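Local coordinates for porin (Rhodobacter capsulatus, PDB 3POR), which forms a homotrimeric outer-membrane channel that lets small hydrophilic solutes of up to about 0.6 kDa diffuse passively across the membrane, at residues L86-Y91 and G296-F301; T92-R97 and D290-L295. All coordinates share one frame; numbering follows the deposited sequence.

Leaving helix 78-83, the chain enters the long loop that precedes strand 118-125, and two consecutive pieces of that loop lie along the inside of strand 292-300, the last of the barrel. Contact 1 brings 86-91 to the C-terminal half of this strand, and contact 2 brings 92-97 to its start. Because the loop and the strand run in opposite directions, the pairing 92-97 with 290-295 falls within the larger closure made by 86-91 with 296-301. Asp294 joins the two: it binds Thr92 in contact 2, while its OD1 lies 2.8 Å from Tyr91 N of contact 1. Together they fix the inward-folded loop to the barrel wall.

Contact 1: residues L86-Y91 and G296-F301; sequences LYEVGY and GVKFKF
Tyr91 lays its ring over the backbone of Gly296, whose CA sits 4.1 Å from the ring centroid and 23° off the ring normal. This is a CH-pi contact, displaced toward the rim on the CD2 side, where CD2 comes within 3.5 Å of Gly296 N. Gly296 has no side chain, and its backbone packs directly against the ring face. The Tyr91 side chain leaves the loop toward the strand with chi1 at 95°, an unusual value away from the staggered positions. Its hydroxyl is hydrogen-bonded to Ser22 O, so the side chain is held at its polar end as well as over its face.

The second link is electrostatic. Lys298 sends its side chain out with CG opposite the backbone N and is bent about its CG-CD bond, passing CD 4.1 Å from Tyr91 O before NZ arrives 3.7 Å from Glu88 OE2. That is a long salt bridge. Glu88 comes from the other side as an extended chain, and the two side chains meet at an angle rather than end on. OE2 is also hydrogen-bonded to O1 of a bound TRS, probably from the crystallisation liquor. Val278 of the adjacent strand 275-284 packs against both Tyr91 and Lys298. The inward-folded loop between strands 68-73 and 118-125 is characteristic of 16-stranded trimeric porins, in which it constricts the channel; here the Tyr91 ring and the Glu88-Lys298 pair hold it to the inner wall.

Contact 2: residues T92-R97 and D290-L295; sequences TDLDDR and DMVADL. With C8E ((hydroxyethyloxy)tri(ethyloxy)octane), chain B.
The constriction loop of the porin barrel meets the beginning of the final strand here, with Thr92 and Asp294 at one end of the contact and Arg97 and Asp290 at the other. Asp294 OD2 accepts two hydrogen bonds from the same residue: Thr92 OG1 at 2.6 Å, on the anti side but tilted out of the carboxylate plane, and Thr92 N at 3.2 Å, nearly straight at 169° but from well above that plane. Both donors approach from one face of it. Thr92 can present its hydroxyl beside its own N-H because OG1 lies between the backbone N and the carbonyl carbon (chi1 47°).

Between the polar ends, Leu94, at the centre of an inverse gamma turn, drops its isobutyl group onto the strand. Its CD1 rests 3.7 Å from Ala293 CA, and its CD2 lies 4.1 Å from Val292 CG2. The same valine turns CG1 toward the loop, against Asp96 CB, 3.8 Å away, and against one face of the Arg97 guanidinium, toward its rim.

Arg97 bends at chi2 and brings NE to Asp290 O at 2.6 Å in a bent hydrogen bond, with NH2 adding a weak second bond to the same oxygen. The carbonyl is met near the guanidinium edge, about 21° out of its plane. Arg97 O, for its part, accepts a hydrogen bond from Asn284 ND2 and lies 3.5 Å from C13 of the bound C8E detergent.

With OD1 taking Tyr91 N as well, the buried Asp294 carboxylate receives three hydrogen bonds from two consecutive loop residues, which probably favours its ionised form, while the guanidinium grips main chain at Asp290 and so does not depend on that residue's poorly ordered carboxylate.

Contact 1: residues L86-Y91 and G296-F301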
loop_
_atom_site.group_PDB
_atom_site.type_symbol
_atom_site.label_atom_id
_atom_site.label_comp_id
_atom_site.label_asym_id
_atom_site.label_seq_id
_atom_site.Cartn_x
_atom_site.Cartn_y
_atom_site.Cartn_z
ATOM N N LEU A 86 -26.729 12.367 -1.294
ATOM C CA LEU A 86 -27.458 13.050 -2.340
ATOM C C LEU A 86 -26.667 13.040 -3.644
ATOM O O LEU A 86 -25.559 12.531 -3.664
ATOM C CB LEU A 86 -27.730 14.462 -1.848
ATOM C CG LEU A 86 -28.353 14.733 -0.532
ATOM C CD1 LEU A 86 -28.478 16.236 -0.522
ATOM C CD2 LEU A 86 -29.706 14.055 -0.336
ATOM N N TYR A 87 -27.194 13.570 -4.755
ATOM C CA TYR A 87 -26.541 13.649 -6.050
ATOM C C TYR A 87 -25.102 14.065 -5.834
ATOM O O TYR A 87 -24.901 15.023 -5.112
ATOM C CB TYR A 87 -27.259 14.699 -6.962
ATOM C CG TYR A 87 -26.751 14.643 -8.394
ATOM C CD1 TYR A 87 -26.796 13.431 -9.052
ATOM C CD2 TYR A 87 -26.150 15.726 -9.038
ATOM C CE1 TYR A 87 -26.234 13.287 -10.315
ATOM C CE2 TYR A 87 -25.583 15.592 -10.317
ATOM C CZ TYR A 87 -25.627 14.354 -10.934
ATOM O OH TYR A 87 -24.977 14.089 -12.115
ATOM N N GLU A 88 -24.097 13.416 -6.410
ATOM C CA GLU A 88 -22.719 13.741 -6.207
ATOM C C GLU A 88 -22.428 14.689 -7.297
ATOM O O GLU A 88 -22.551 14.322 -8.480
ATOM C CB GLU A 88 -21.845 12.536 -6.375
ATOM C CG GLU A 88 -20.352 12.839 -6.343
ATOM C CD GLU A 88 -19.360 11.678 -6.300
ATOM O OE1 GLU A 88 -19.694 10.640 -5.713
ATOM O OE2 GLU A 88 -18.248 11.849 -6.831
ATOM N N VAL A 89 -22.022 15.887 -6.882
ATOM C CA VAL A 89 -21.659 16.919 -7.828
ATOM C C VAL A 89 -20.152 17.035 -8.017
ATOM O O VAL A 89 -19.327 16.876 -7.119
ATOM C CB VAL A 89 -22.278 18.195 -7.325
ATOM C CG1 VAL A 89 -21.923 19.249 -8.328
ATOM C CG2 VAL A 89 -23.824 18.136 -7.232
ATOM N N GLY A 90 -19.792 17.199 -9.270
ATOM C CA GLY A 90 -18.447 17.506 -9.660
ATOM C C GLY A 90 -17.669 16.253 -9.903
ATOM O O GLY A 90 -17.946 15.243 -9.270
ATOM N N TYR A 91 -16.654 16.288 -10.782
ATOM C CA TYR A 91 -15.863 15.090 -11.020
ATOM C C TYR A 91 -14.994 14.741 -9.854
ATOM O O TYR A 91 -14.544 13.627 -9.799
ATOM C CB TYR A 91 -14.971 15.234 -12.272
ATOM C CG TYR A 91 -13.553 15.676 -12.102
ATOM C CD1 TYR A 91 -12.547 14.827 -11.796
ATOM C CD2 TYR A 91 -13.278 16.978 -12.339
ATOM C CE1 TYR A 91 -11.271 15.322 -11.760
ATOM C CE2 TYR A 91 -12.013 17.474 -12.299
ATOM C CZ TYR A 91 -11.013 16.637 -12.014
ATOM O OH TYR A 91 -9.730 17.156 -12.050
ATOM N N GLY A 296 -13.750 17.590 -15.720
ATOM C CA GLY A 296 -12.805 16.575 -16.099
ATOM C C GLY A 296 -13.522 15.311 -16.482
ATOM O O GLY A 296 -14.744 15.280 -16.702
ATOM N N VAL A 297 -12.755 14.255 -16.603
ATOM C CA VAL A 297 -13.311 13.008 -17.052
ATOM C C VAL A 297 -13.212 12.009 -15.937
ATOM O O VAL A 297 -12.286 12.102 -15.155
ATOM C CB VAL A 297 -12.563 12.500 -18.275
ATOM C CG1 VAL A 297 -12.902 13.331 -19.454
ATOM C CG2 VAL A 297 -11.089 12.664 -18.127
ATOM N N LYS A 298 -14.071 11.025 -15.829
ATOM C CA LYS A 298 -14.107 10.083 -14.741
ATOM C C LYS A 298 -14.145 8.731 -15.489
ATOM O O LYS A 298 -14.718 8.686 -16.580
ATOM C CB LYS A 298 -15.344 10.570 -14.055
ATOM C CG LYS A 298 -15.475 10.338 -12.587
ATOM C CD LYS A 298 -16.684 11.031 -12.110
ATOM C CE LYS A 298 -17.362 10.198 -10.998
ATOM N NZ LYS A 298 -18.532 10.851 -10.399
ATOM N N PHE A 299 -13.549 7.598 -15.056
ATOM C CA PHE A 299 -13.291 6.369 -15.804
ATOM C C PHE A 299 -13.535 5.259 -14.859
ATOM O O PHE A 299 -13.159 5.403 -13.725
ATOM C CB PHE A 299 -11.902 6.220 -16.156
ATOM C CG PHE A 299 -11.306 7.239 -17.111
ATOM C CD1 PHE A 299 -12.046 7.808 -18.107
ATOM C CD2 PHE A 299 -9.966 7.584 -16.967
ATOM C CE1 PHE A 299 -11.420 8.719 -18.939
ATOM C CE2 PHE A 299 -9.351 8.494 -17.799
ATOM C CZ PHE A 299 -10.090 9.065 -18.791
ATOM N N LYS A 300 -14.142 4.150 -15.213
ATOM C CA LYS A 300 -14.444 3.052 -14.296
ATOM C C LYS A 300 -13.788 1.854 -14.989
ATOM O O LYS A 300 -13.915 1.821 -16.221
ATOM C CB LYS A 300 -15.925 2.901 -14.247
ATOM C CG LYS A 300 -16.728 3.394 -13.052
ATOM C CD LYS A 300 -16.235 2.727 -11.701
ATOM C CE LYS A 300 -15.976 1.151 -11.572
ATOM N NZ LYS A 300 -15.142 0.777 -10.414
ATOM N N PHE A 301 -13.030 0.933 -14.382
ATOM C CA PHE A 301 -12.395 -0.143 -15.091
ATOM C C PHE A 301 -12.750 -1.429 -14.343
ATOM O O PHE A 301 -13.396 -1.404 -13.291
ATOM C CB PHE A 301 -10.920 -0.050 -15.083
ATOM C CG PHE A 301 -10.382 1.301 -15.460
ATOM C CD1 PHE A 301 -10.151 1.604 -16.764
ATOM C CD2 PHE A 301 -10.109 2.230 -14.472
ATOM C CE1 PHE A 301 -9.649 2.842 -17.067
ATOM C CE2 PHE A 301 -9.608 3.477 -14.792
ATOM C CZ PHE A 301 -9.372 3.792 -16.095
ATOM O OXT PHE A 301 -12.414 -2.513 -14.807
#

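Contact 2: residues T92-R97 and D290-L295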
loop_
_atom_site.group_PDB
_atom_site.type_symbol
_atom_site.label_atom_id
_atom_site.label_comp_id
_atom_site.label_asym_id
_atom_site.label_seq_id
_atom_site.Cartn_x
_atom_site.Cartn_y
_atom_site.Cartn_z
ATOM N N THR A 92 -14.583 15.685 -9.029
ATOM C CA THR A 92 -13.817 15.401 -7.838
ATOM C C THR A 92 -14.823 15.287 -6.683
ATOM O O THR A 92 -14.319 15.062 -5.610
ATOM C CB THR A 92 -12.762 16.535 -7.545
ATOM O OG1 THR A 92 -13.459 17.732 -7.671
ATOM C CG2 THR A 92 -11.694 16.786 -8.557
ATOM N N ASP A 93 -16.166 15.297 -6.736
ATOM C CA ASP A 93 -17.085 15.253 -5.596
ATOM C C ASP A 93 -16.808 16.542 -4.876
ATOM O O ASP A 93 -15.899 16.597 -4.032
ATOM C CB ASP A 93 -16.821 14.044 -4.653
ATOM C CG ASP A 93 -17.910 13.758 -3.617
ATOM O OD1 ASP A 93 -18.800 14.607 -3.531
ATOM O OD2 ASP A 93 -17.905 12.722 -2.910
ATOM N N LEU A 94 -17.544 17.625 -5.155
ATOM C CA LEU A 94 -17.175 18.957 -4.679
ATOM C C LEU A 94 -17.745 19.165 -3.330
ATOM O O LEU A 94 -18.751 19.815 -3.058
ATOM C CB LEU A 94 -17.694 20.025 -5.603
ATOM C CG LEU A 94 -17.023 20.258 -6.939
ATOM C CD1 LEU A 94 -17.822 21.176 -7.811
ATOM C CD2 LEU A 94 -15.720 20.928 -6.713
ATOM N N ASP A 95 -16.965 18.590 -2.457
ATOM C CA ASP A 95 -17.287 18.561 -1.047
ATOM C C ASP A 95 -16.850 19.794 -0.251
ATOM O O ASP A 95 -17.249 19.977 0.898
ATOM C CB ASP A 95 -16.658 17.285 -0.437
ATOM C CG ASP A 95 -17.585 16.053 -0.318
ATOM O OD1 ASP A 95 -18.776 16.146 -0.661
ATOM O OD2 ASP A 95 -17.115 14.990 0.139
ATOM N N ASP A 96 -16.147 20.726 -0.875
ATOM C CA ASP A 96 -15.494 21.818 -0.154
ATOM C C ASP A 96 -16.279 22.722 0.735
ATOM O O ASP A 96 -15.878 23.039 1.857
ATOM C CB ASP A 96 -14.802 22.709 -1.110
ATOM C CG ASP A 96 -13.636 21.991 -1.751
ATOM O OD1 ASP A 96 -13.884 20.995 -2.479
ATOM O OD2 ASP A 96 -12.503 22.455 -1.493
ATOM N N ARG A 97 -17.410 23.105 0.134
ATOM C CA ARG A 97 -18.346 23.960 0.804
ATOM C C ARG A 97 -19.447 23.160 1.578
ATOM O O ARG A 97 -20.470 23.738 1.979
ATOM C CB ARG A 97 -18.842 24.884 -0.318
ATOM C CG ARG A 97 -17.785 25.809 -0.967
ATOM C CD ARG A 97 -17.252 26.970 -0.107
ATOM N NE ARG A 97 -16.048 27.606 -0.646
ATOM C CZ ARG A 97 -14.771 27.146 -0.509
ATOM N NH1 ARG A 97 -14.488 26.033 0.199
ATOM N NH2 ARG A 97 -13.747 27.726 -1.196
ATOM N N ASP A 290 -16.578 31.275 -1.310
ATOM C CA ASP A 290 -16.083 31.366 -2.662
ATOM C C ASP A 290 -16.486 30.065 -3.339
ATOM O O ASP A 290 -16.193 29.001 -2.818
ATOM C CB ASP A 290 -14.560 31.504 -2.622
ATOM C CG ASP A 290 -14.032 32.777 -3.280
ATOM O OD1 ASP A 290 -14.428 33.081 -4.422
ATOM O OD2 ASP A 290 -13.208 33.451 -2.641
ATOM N N MET A 291 -17.208 30.082 -4.443
ATOM C CA MET A 291 -17.505 28.857 -5.125
ATOM C C MET A 291 -16.277 28.078 -5.527
ATOM O O MET A 291 -15.242 28.670 -5.849
ATOM C CB MET A 291 -18.256 29.116 -6.363
ATOM C CG MET A 291 -17.630 30.064 -7.354
ATOM S SD MET A 291 -18.535 29.821 -8.901
ATOM C CE MET A 291 -20.213 29.863 -8.310
ATOM N N VAL A 292 -16.462 26.758 -5.464
ATOM C CA VAL A 292 -15.524 25.790 -5.998
ATOM C C VAL A 292 -16.273 25.198 -7.183
ATOM O O VAL A 292 -17.507 25.281 -7.311
ATOM C CB VAL A 292 -15.225 24.719 -5.036
ATOM C CG1 VAL A 292 -14.385 25.254 -3.926
ATOM C CG2 VAL A 292 -16.495 24.235 -4.459
ATOM N N ALA A 293 -15.518 24.599 -8.064
ATOM C CA ALA A 293 -16.076 24.100 -9.280
ATOM C C ALA A 293 -15.094 23.167 -9.894
ATOM O O ALA A 293 -13.914 23.254 -9.519
ATOM C CB ALA A 293 -16.251 25.191 -10.233
ATOM N N ASP A 294 -15.513 22.313 -10.832
ATOM C CA ASP A 294 -14.521 21.545 -11.554
ATOM C C ASP A 294 -14.968 21.057 -12.910
ATOM O O ASP A 294 -16.147 21.122 -13.177
ATOM C CB ASP A 294 -14.084 20.344 -10.761
ATOM C CG ASP A 294 -15.140 19.315 -10.432
ATOM O OD1 ASP A 294 -15.952 18.955 -11.272
ATOM O OD2 ASP A 294 -15.132 18.819 -9.324
ATOM N N LEU A 295 -14.081 20.463 -13.693
ATOM C CA LEU A 295 -14.372 19.869 -14.977
ATOM C C LEU A 295 -13.322 18.822 -15.424
ATOM O O LEU A 295 -12.114 19.127 -15.531
ATOM C CB LEU A 295 -14.465 20.960 -16.043
ATOM C CG LEU A 295 -14.844 20.536 -17.474
ATOM C CD1 LEU A 295 -16.271 20.019 -17.470
ATOM C CD2 LEU A 295 -14.767 21.711 -18.421
HETATM C C1 C8E B . -25.171 17.512 12.428
HETATM C C2 C8E B . -23.810 16.831 12.489
HETATM C C3 C8E B . -23.050 17.350 11.343
HETATM C C4 C8E B . -21.895 16.436 11.416
HETATM C C5 C8E B . -21.171 16.576 10.124
HETATM C C6 C8E B . -20.830 18.042 9.656
HETATM C C7 C8E B . -21.686 18.677 8.451
HETATM C C8 C8E B . -20.952 19.747 7.593
HETATM O O9 C8E B . -21.664 20.444 6.581
HETATM C C10 C8E B . -22.249 21.648 7.047
HETATM C C11 C8E B . -21.517 22.975 7.005
HETATM O O12 C8E B . -21.181 23.584 5.767
HETATM C C13 C8E B . -19.835 23.305 5.435
HETATM C C14 C8E B . -18.828 23.746 6.453
HETATM O O15 C8E B . -18.917 25.101 6.874
HETATM C C16 C8E B . -17.612 25.525 7.324
HETATM C C17 C8E B . -16.594 26.405 6.517
HETATM O O18 C8E B . -16.137 26.159 5.146
HETATM C C19 C8E B . -14.886 25.431 4.988
HETATM C C20 C8E B . -13.539 26.164 4.770
HETATM O O21 C8E B . -13.252 27.090 5.822
#